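Local atomic coordinates of alpha-L-rhamnosidase (PDB entry 3W5M), a protein that hydrolyses terminal non-reducing alpha-L-rhamnose residues from plant glycosides such as naringin and rutin and from the arabinogalactan-protein gum arabic. Residues A[19-24]-A[111-116]; A[78-83]-A[106-111]; A[989-994]-A[1009-1014]. One frame throughout, in Å; residues are numbered along the deposited sequence.

Interaction 1 of 3, residues A[19-24]-A[111-116]; sequences GLDAAH and GLMGAS
Asp21 and Met113 carry this contact between two loops of the N-terminal immunoglobulin-like domain. The Met113 backbone N-H donates to Asp21 OD1 over 3.2 Å, with a bent N-H...O angle of 135°, and reaches the oxygen from above the carboxylate plane. Gly111 N lies 3.2 Å from the same Asp21 OD1. A weak backbone bond runs from Gly111 N to Leu20 O at 3.5 Å. The other carboxylate oxygen, OD2, is held by the hydroxyl of Tyr356 on strand 353-360, which also bonds Leu112 N and so ties both loops to a separate sheet. The Met113 side chain completes the contact: its CG, anti to the carbonyl carbon (chi1 -60°), sits 3.3 Å from Asp21 OD1. From there the chain bends at chi3, and its CE comes 3.4 Å from Asp21 O and 3.8 Å from Ala22 O. At the base of the contact the glycines bring the backbones close, Gly19 CA lying 3.7 Å from Gly111 N. Asp21 thus links one loop to the other through OD1 and to Tyr356 through OD2; its negative charge is met here by neutral backbone and hydroxyl groups, which would probably stabilise the ionised carboxylate.

Interaction 2 of 3, residues A[78-83]-A[106-111]; sequences PPLKPR and SWWETG
Thr110 and Leu80 both point their side chains across the contact, and each meets a different part of it. Thr110 OG1 lies between its own backbone N and carbonyl carbon (chi1 59°), from where it donates to Lys81 O at 2.7 Å, in the carbonyl plane and on a lone pair. The same hydroxyl oxygen takes a bond from Thr84 N, so it acts as donor and acceptor at once. Its methyl is turned toward the leucine, with Thr110 CG2 4.3 Å from Leu80 CD1. Leu80 and Trp108 cross at about a right angle: Leu80 CD1 sits in the indole plane at the ring edge, 3.8 Å from Trp108 NE1 and 3.9 Å from Trp108 CZ2, while Leu80 CD2 also approaches CZ2. Beyond the threonine, Arg83 N donates to Gly111 O over 2.8 Å at 160°, from above the carbonyl plane, and Pro82 CA lies 3.3 Å from the same Gly111 O. The Arg83 side chain leads away to a salt bridge with Glu404. The contact lies at the end of strand 106-110, an edge strand of a four-stranded antiparallel sheet in the N-terminal immunoglobulin-like domain, and fastens to it the loop that enters strand 85-94. That neighbouring strand supplies Tyr86, whose ring meets Trp108 with planes about 25° apart and which also touches Leu80 and Thr110.

Interaction 3 of 3, residues A[989-994]-A[1009-1014]; sequences TAEVWI and FVRAED
Glu991 and Arg1011 make the ionic part of this surface contact between strands 989-995 and 1008-1013, which lie either side of strand 1016-1021 in one sheet. Strand 989-995 belongs to the C-terminal domain of the rhamnosidase, and the contact lies away from its sugar and calcium sites. The salt bridge is long, 3.8 Å from Glu991 OE2 to Arg1011 NH2, and the two side chains cross at about a right angle with carboxylate and guanidinium planes 76° apart. A water sits beside both, donating to Glu991 OE2 at 2.7 Å; its link to Arg1011 NH2 is weak and, being very short, doubtful. Through its NE, Arg1011 donates almost straight (170°) to Glu1013 OE1 over 3.2 Å, in the guanidinium plane and meeting the oxygen nearly along its C-O axis. The indole takes part in one hydrogen bond within its own strand: Trp993 NE1 donates to Glu991 OE1 at 2.8 Å, the oxygen lying in the ring plane but approached from above the carboxylate plane. The van der Waals part belongs to the six-membered ring of Trp993. Its CH2 lies 3.6 Å from Glu1013 OE1, its CZ3 3.9 Å from Glu1013 CB, and its CZ2 3.9 Å from Arg1011 NH2; ring and guanidinium planes stand 87° apart. Arg946 makes a cation-pi contact with Trp993 and a salt bridge to Asp1014. Val1010 and Arg1011 form a classic beta bulge opposite Val1018. Arg1011 therefore stands between two carboxylates, its charge probably shared by both, while Glu991 uses one oxygen for the indole and the other for the water and arginine. The network spans two strands that are not direct neighbours, adding side-chain contacts across the intervening strand 1016-1021.

From the N terminus, the chain passes 19-24 and, after strands 26-32, 40-48, 60-66 and 73-74, reaches 78-83. Interaction 2 closes first, when strand 106-110 returns to that loop; interaction 1 closes just afterwards, when 111-116 meets 19-24, so the shorter loop lies wholly within the longer one. The two share Gly111 and touch, Glu109 O probably accepting hydrogen bonds from Gly19 N (2.7 Å) and Leu20 N. Together they gather loops of the N-terminal immunoglobulin-like domain round one strand end. Interaction 3 follows in series near the C terminus, its centre about 47 Å from that of interaction 1, linking two strands of a separate sheet.

Interaction 1 of 3, residues A[19-24]-A[111-116]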
# COMPACT_ATOMS: atom_id res chain seq x y z
N GLY A 19 -20.68 -9.49 -1.64
CA GLY A 19 -19.75 -10.24 -2.50
C GLY A 19 -18.70 -10.97 -1.66
O GLY A 19 -17.51 -10.86 -1.92
N LEU A 20 -19.15 -11.71 -0.67
CA LEU A 20 -18.27 -12.40 0.28
C LEU A 20 -18.25 -13.88 -0.11
O LEU A 20 -19.31 -14.52 -0.16
CB LEU A 20 -18.81 -12.24 1.71
CG LEU A 20 -17.98 -12.84 2.85
CD1 LEU A 20 -16.71 -12.04 3.07
CD2 LEU A 20 -18.79 -12.86 4.15
N ASP A 21 -17.06 -14.42 -0.36
CA ASP A 21 -16.95 -15.79 -0.84
C ASP A 21 -16.63 -16.86 0.21
O ASP A 21 -16.59 -18.05 -0.14
CB ASP A 21 -15.97 -15.87 -2.04
CG ASP A 21 -16.62 -15.45 -3.37
OD1 ASP A 21 -17.87 -15.33 -3.41
OD2 ASP A 21 -15.90 -15.23 -4.37
N ALA A 22 -16.45 -16.48 1.47
CA ALA A 22 -16.17 -17.43 2.56
C ALA A 22 -17.25 -18.52 2.62
O ALA A 22 -18.44 -18.22 2.56
CB ALA A 22 -16.07 -16.71 3.90
N ALA A 23 -16.83 -19.80 2.69
CA ALA A 23 -17.79 -20.90 2.87
C ALA A 23 -18.45 -20.87 4.26
O ALA A 23 -19.64 -21.23 4.45
CB ALA A 23 -17.12 -22.25 2.62
N HIS A 24 -17.68 -20.44 5.25
CA HIS A 24 -18.14 -20.35 6.63
C HIS A 24 -17.85 -18.97 7.19
O HIS A 24 -16.95 -18.79 8.03
CB HIS A 24 -17.47 -21.44 7.47
CG HIS A 24 -17.68 -22.81 6.90
ND1 HIS A 24 -18.85 -23.50 7.08
CD2 HIS A 24 -16.90 -23.57 6.10
CE1 HIS A 24 -18.78 -24.66 6.45
NE2 HIS A 24 -17.61 -24.72 5.84
N GLY A 111 -20.62 -13.72 -3.25
CA GLY A 111 -20.26 -13.46 -4.63
C GLY A 111 -20.41 -14.69 -5.51
O GLY A 111 -21.27 -15.56 -5.28
N LEU A 112 -19.54 -14.78 -6.52
CA LEU A 112 -19.63 -15.81 -7.53
C LEU A 112 -19.11 -17.16 -7.04
O LEU A 112 -19.42 -18.19 -7.63
CB LEU A 112 -18.90 -15.36 -8.79
CG LEU A 112 -19.54 -14.18 -9.55
CD1 LEU A 112 -18.81 -13.92 -10.85
CD2 LEU A 112 -21.01 -14.41 -9.83
N MET A 113 -18.31 -17.14 -5.98
CA MET A 113 -17.80 -18.35 -5.32
C MET A 113 -17.23 -19.37 -6.31
O MET A 113 -17.67 -20.52 -6.35
CB MET A 113 -18.90 -19.03 -4.50
CG MET A 113 -19.47 -18.16 -3.40
SD MET A 113 -20.59 -19.10 -2.37
CE MET A 113 -19.63 -19.32 -0.87
N GLY A 114 -16.27 -18.95 -7.12
CA GLY A 114 -15.62 -19.91 -8.01
C GLY A 114 -15.62 -19.52 -9.47
O GLY A 114 -16.59 -18.93 -9.98
N ALA A 115 -14.54 -19.91 -10.15
CA ALA A 115 -14.30 -19.59 -11.55
C ALA A 115 -15.44 -20.01 -12.47
O ALA A 115 -15.72 -19.31 -13.43
CB ALA A 115 -12.99 -20.21 -12.03
N SER A 116 -16.11 -21.13 -12.17
CA SER A 116 -17.11 -21.66 -13.07
C SER A 116 -18.35 -20.76 -13.19
O SER A 116 -19.14 -20.91 -14.11
CB SER A 116 -17.51 -23.09 -12.68
OG SER A 116 -17.85 -23.17 -11.30

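Interaction 2 of 3, residues A[78-83]-A[106-111]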
# COMPACT_ATOMS: atom_id res chain seq x y z
N PRO A 78 -26.07 -25.26 6.34
CA PRO A 78 -25.95 -25.91 5.03
C PRO A 78 -25.09 -25.10 4.06
O PRO A 78 -24.99 -23.89 4.21
CB PRO A 78 -27.41 -26.03 4.56
CG PRO A 78 -28.20 -26.03 5.83
CD PRO A 78 -27.48 -25.08 6.73
N PRO A 79 -24.44 -25.76 3.08
CA PRO A 79 -23.54 -25.04 2.17
C PRO A 79 -24.19 -23.81 1.54
O PRO A 79 -25.32 -23.90 1.04
CB PRO A 79 -23.25 -26.09 1.10
CG PRO A 79 -23.35 -27.39 1.82
CD PRO A 79 -24.53 -27.20 2.74
N LEU A 80 -23.49 -22.68 1.56
CA LEU A 80 -23.99 -21.46 0.91
C LEU A 80 -23.91 -21.53 -0.62
O LEU A 80 -22.99 -22.15 -1.18
CB LEU A 80 -23.21 -20.23 1.41
CG LEU A 80 -23.16 -19.99 2.92
CD1 LEU A 80 -22.23 -18.81 3.21
CD2 LEU A 80 -24.56 -19.71 3.43
N LYS A 81 -24.87 -20.89 -1.28
CA LYS A 81 -24.94 -20.79 -2.73
C LYS A 81 -24.36 -19.44 -3.17
O LYS A 81 -24.40 -18.46 -2.38
CB LYS A 81 -26.41 -20.84 -3.22
CG LYS A 81 -27.20 -22.09 -2.88
CD LYS A 81 -28.53 -22.09 -3.63
CE LYS A 81 -29.59 -21.17 -3.02
NZ LYS A 81 -29.68 -19.82 -3.65
N PRO A 82 -23.86 -19.37 -4.41
CA PRO A 82 -23.36 -18.11 -4.99
C PRO A 82 -24.47 -17.08 -5.25
O PRO A 82 -25.64 -17.44 -5.39
CB PRO A 82 -22.73 -18.54 -6.32
CG PRO A 82 -22.62 -20.03 -6.27
CD PRO A 82 -23.67 -20.51 -5.33
N ARG A 83 -24.08 -15.81 -5.32
CA ARG A 83 -24.98 -14.69 -5.68
C ARG A 83 -26.21 -14.60 -4.79
O ARG A 83 -27.29 -14.22 -5.28
CB ARG A 83 -25.51 -14.82 -7.10
CG ARG A 83 -24.53 -15.03 -8.20
CD ARG A 83 -25.36 -15.54 -9.38
NE ARG A 83 -24.54 -15.47 -10.55
CZ ARG A 83 -23.84 -16.49 -11.05
NH1 ARG A 83 -23.91 -17.68 -10.48
NH2 ARG A 83 -23.08 -16.28 -12.10
N SER A 106 -29.75 -8.41 9.88
CA SER A 106 -28.69 -7.89 9.04
C SER A 106 -28.49 -8.87 7.89
O SER A 106 -29.27 -9.81 7.75
CB SER A 106 -27.39 -7.72 9.85
OG SER A 106 -26.43 -7.01 9.06
N TRP A 107 -27.49 -8.66 7.05
CA TRP A 107 -27.31 -9.56 5.92
C TRP A 107 -25.86 -9.60 5.45
O TRP A 107 -25.07 -8.67 5.73
CB TRP A 107 -28.26 -9.18 4.76
CG TRP A 107 -28.10 -7.77 4.22
CD1 TRP A 107 -28.88 -6.67 4.55
CD2 TRP A 107 -27.15 -7.30 3.25
NE1 TRP A 107 -28.44 -5.56 3.87
CE2 TRP A 107 -27.39 -5.91 3.05
CE3 TRP A 107 -26.10 -7.90 2.53
CZ2 TRP A 107 -26.64 -5.13 2.17
CZ3 TRP A 107 -25.34 -7.12 1.65
CH2 TRP A 107 -25.61 -5.75 1.48
N TRP A 108 -25.50 -10.69 4.78
CA TRP A 108 -24.32 -10.69 3.89
C TRP A 108 -24.74 -11.27 2.56
O TRP A 108 -25.75 -11.97 2.48
CB TRP A 108 -23.13 -11.45 4.50
CG TRP A 108 -23.19 -12.96 4.40
CD1 TRP A 108 -22.64 -13.74 3.42
CD2 TRP A 108 -23.82 -13.86 5.32
NE1 TRP A 108 -22.89 -15.07 3.68
CE2 TRP A 108 -23.60 -15.18 4.84
CE3 TRP A 108 -24.52 -13.68 6.53
CZ2 TRP A 108 -24.07 -16.30 5.52
CZ3 TRP A 108 -24.99 -14.80 7.20
CH2 TRP A 108 -24.76 -16.10 6.70
N GLU A 109 -24.00 -10.96 1.50
CA GLU A 109 -24.32 -11.50 0.20
C GLU A 109 -23.10 -12.18 -0.40
O GLU A 109 -22.02 -11.59 -0.47
CB GLU A 109 -24.87 -10.39 -0.72
CG GLU A 109 -25.33 -10.89 -2.08
CD GLU A 109 -25.94 -9.79 -2.94
OE1 GLU A 109 -26.83 -9.06 -2.44
OE2 GLU A 109 -25.57 -9.66 -4.13
N THR A 110 -23.27 -13.42 -0.84
CA THR A 110 -22.17 -14.14 -1.47
C THR A 110 -21.88 -13.59 -2.85
O THR A 110 -22.78 -13.06 -3.56
CB THR A 110 -22.45 -15.66 -1.54
OG1 THR A 110 -23.65 -15.89 -2.29
CG2 THR A 110 -22.62 -16.21 -0.16
N GLY A 111 -20.62 -13.72 -3.25
CA GLY A 111 -20.26 -13.46 -4.63
C GLY A 111 -20.41 -14.69 -5.51
O GLY A 111 -21.27 -15.56 -5.28

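Interaction 3 of 3, residues A[989-994]-A[1009-1014]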
# COMPACT_ATOMS: atom_id res chain seq x y z
N THR A 989 -13.67 -9.22 30.60
CA THR A 989 -13.32 -8.78 31.96
C THR A 989 -12.07 -7.92 31.90
O THR A 989 -11.45 -7.78 30.84
CB THR A 989 -13.02 -9.98 32.87
OG1 THR A 989 -11.91 -10.70 32.30
CG2 THR A 989 -14.24 -10.89 33.03
N ALA A 990 -11.69 -7.34 33.04
CA ALA A 990 -10.49 -6.52 33.10
C ALA A 990 -9.71 -6.78 34.38
O ALA A 990 -10.28 -7.18 35.40
CB ALA A 990 -10.85 -5.06 33.02
N GLU A 991 -8.40 -6.57 34.29
CA GLU A 991 -7.54 -6.48 35.45
C GLU A 991 -7.03 -5.04 35.52
O GLU A 991 -6.40 -4.57 34.59
CB GLU A 991 -6.39 -7.43 35.30
CG GLU A 991 -5.39 -7.40 36.44
CD GLU A 991 -4.21 -8.30 36.15
OE1 GLU A 991 -3.30 -7.86 35.40
OE2 GLU A 991 -4.21 -9.45 36.66
N VAL A 992 -7.34 -4.35 36.61
CA VAL A 992 -7.07 -2.93 36.72
C VAL A 992 -5.99 -2.73 37.78
O VAL A 992 -6.05 -3.33 38.85
CB VAL A 992 -8.34 -2.16 37.08
CG1 VAL A 992 -8.08 -0.66 37.16
CG2 VAL A 992 -9.43 -2.43 36.05
N TRP A 993 -4.98 -1.93 37.44
CA TRP A 993 -3.88 -1.58 38.35
C TRP A 993 -3.95 -0.10 38.66
O TRP A 993 -3.88 0.72 37.74
CB TRP A 993 -2.55 -1.87 37.70
CG TRP A 993 -2.34 -3.27 37.33
CD1 TRP A 993 -3.08 -4.01 36.44
CD2 TRP A 993 -1.29 -4.13 37.79
NE1 TRP A 993 -2.56 -5.28 36.33
CE2 TRP A 993 -1.47 -5.39 37.15
CE3 TRP A 993 -0.22 -3.97 38.69
CZ2 TRP A 993 -0.61 -6.47 37.38
CZ3 TRP A 993 0.62 -5.05 38.92
CH2 TRP A 993 0.42 -6.29 38.26
N ILE A 994 -4.09 0.24 39.94
CA ILE A 994 -4.20 1.64 40.34
C ILE A 994 -3.04 2.00 41.26
O ILE A 994 -3.00 1.50 42.38
CB ILE A 994 -5.52 1.92 41.11
CG1 ILE A 994 -6.72 1.34 40.38
CG2 ILE A 994 -5.69 3.41 41.37
CD1 ILE A 994 -7.15 2.14 39.17
N PHE A 1009 -10.73 -6.13 45.02
CA PHE A 1009 -9.32 -6.07 45.33
C PHE A 1009 -8.81 -7.50 45.38
O PHE A 1009 -9.42 -8.33 46.05
CB PHE A 1009 -9.12 -5.37 46.69
CG PHE A 1009 -7.67 -5.24 47.10
CD1 PHE A 1009 -7.01 -6.29 47.75
CD2 PHE A 1009 -6.98 -4.05 46.87
CE1 PHE A 1009 -5.67 -6.16 48.14
CE2 PHE A 1009 -5.65 -3.92 47.25
CZ PHE A 1009 -4.99 -4.97 47.89
N VAL A 1010 -7.74 -7.81 44.65
CA VAL A 1010 -7.08 -9.11 44.79
C VAL A 1010 -5.68 -9.02 45.44
O VAL A 1010 -5.31 -9.90 46.22
CB VAL A 1010 -7.05 -9.95 43.48
CG1 VAL A 1010 -8.46 -10.19 42.97
CG2 VAL A 1010 -6.18 -9.31 42.41
N ARG A 1011 -4.92 -7.98 45.13
CA ARG A 1011 -3.55 -7.87 45.66
C ARG A 1011 -2.90 -6.49 45.48
O ARG A 1011 -3.35 -5.67 44.67
CB ARG A 1011 -2.63 -8.96 45.06
CG ARG A 1011 -2.29 -8.78 43.59
CD ARG A 1011 -1.71 -10.04 42.99
NE ARG A 1011 -1.28 -9.81 41.61
CZ ARG A 1011 -2.05 -10.01 40.53
NH1 ARG A 1011 -3.30 -10.44 40.67
NH2 ARG A 1011 -1.57 -9.77 39.32
N ALA A 1012 -1.85 -6.26 46.28
CA ALA A 1012 -0.91 -5.17 46.05
C ALA A 1012 0.32 -5.71 45.31
O ALA A 1012 0.83 -6.79 45.62
CB ALA A 1012 -0.52 -4.51 47.36
N GLU A 1013 0.75 -4.96 44.30
CA GLU A 1013 1.96 -5.27 43.54
C GLU A 1013 2.50 -3.97 42.93
O GLU A 1013 1.72 -3.07 42.57
CB GLU A 1013 1.69 -6.33 42.46
CG GLU A 1013 2.94 -7.05 41.97
CD GLU A 1013 2.67 -8.07 40.86
OE1 GLU A 1013 1.56 -8.64 40.80
OE2 GLU A 1013 3.60 -8.32 40.06
N ASP A 1014 3.83 -3.88 42.84
CA ASP A 1014 4.56 -2.73 42.25
C ASP A 1014 3.89 -1.37 42.49
O ASP A 1014 3.78 -0.56 41.57
CB ASP A 1014 4.80 -2.93 40.74
CG ASP A 1014 5.26 -4.34 40.38
OD1 ASP A 1014 5.81 -5.05 41.25
OD2 ASP A 1014 5.07 -4.73 39.21
O HOH W 1 -1.65 -10.30 36.84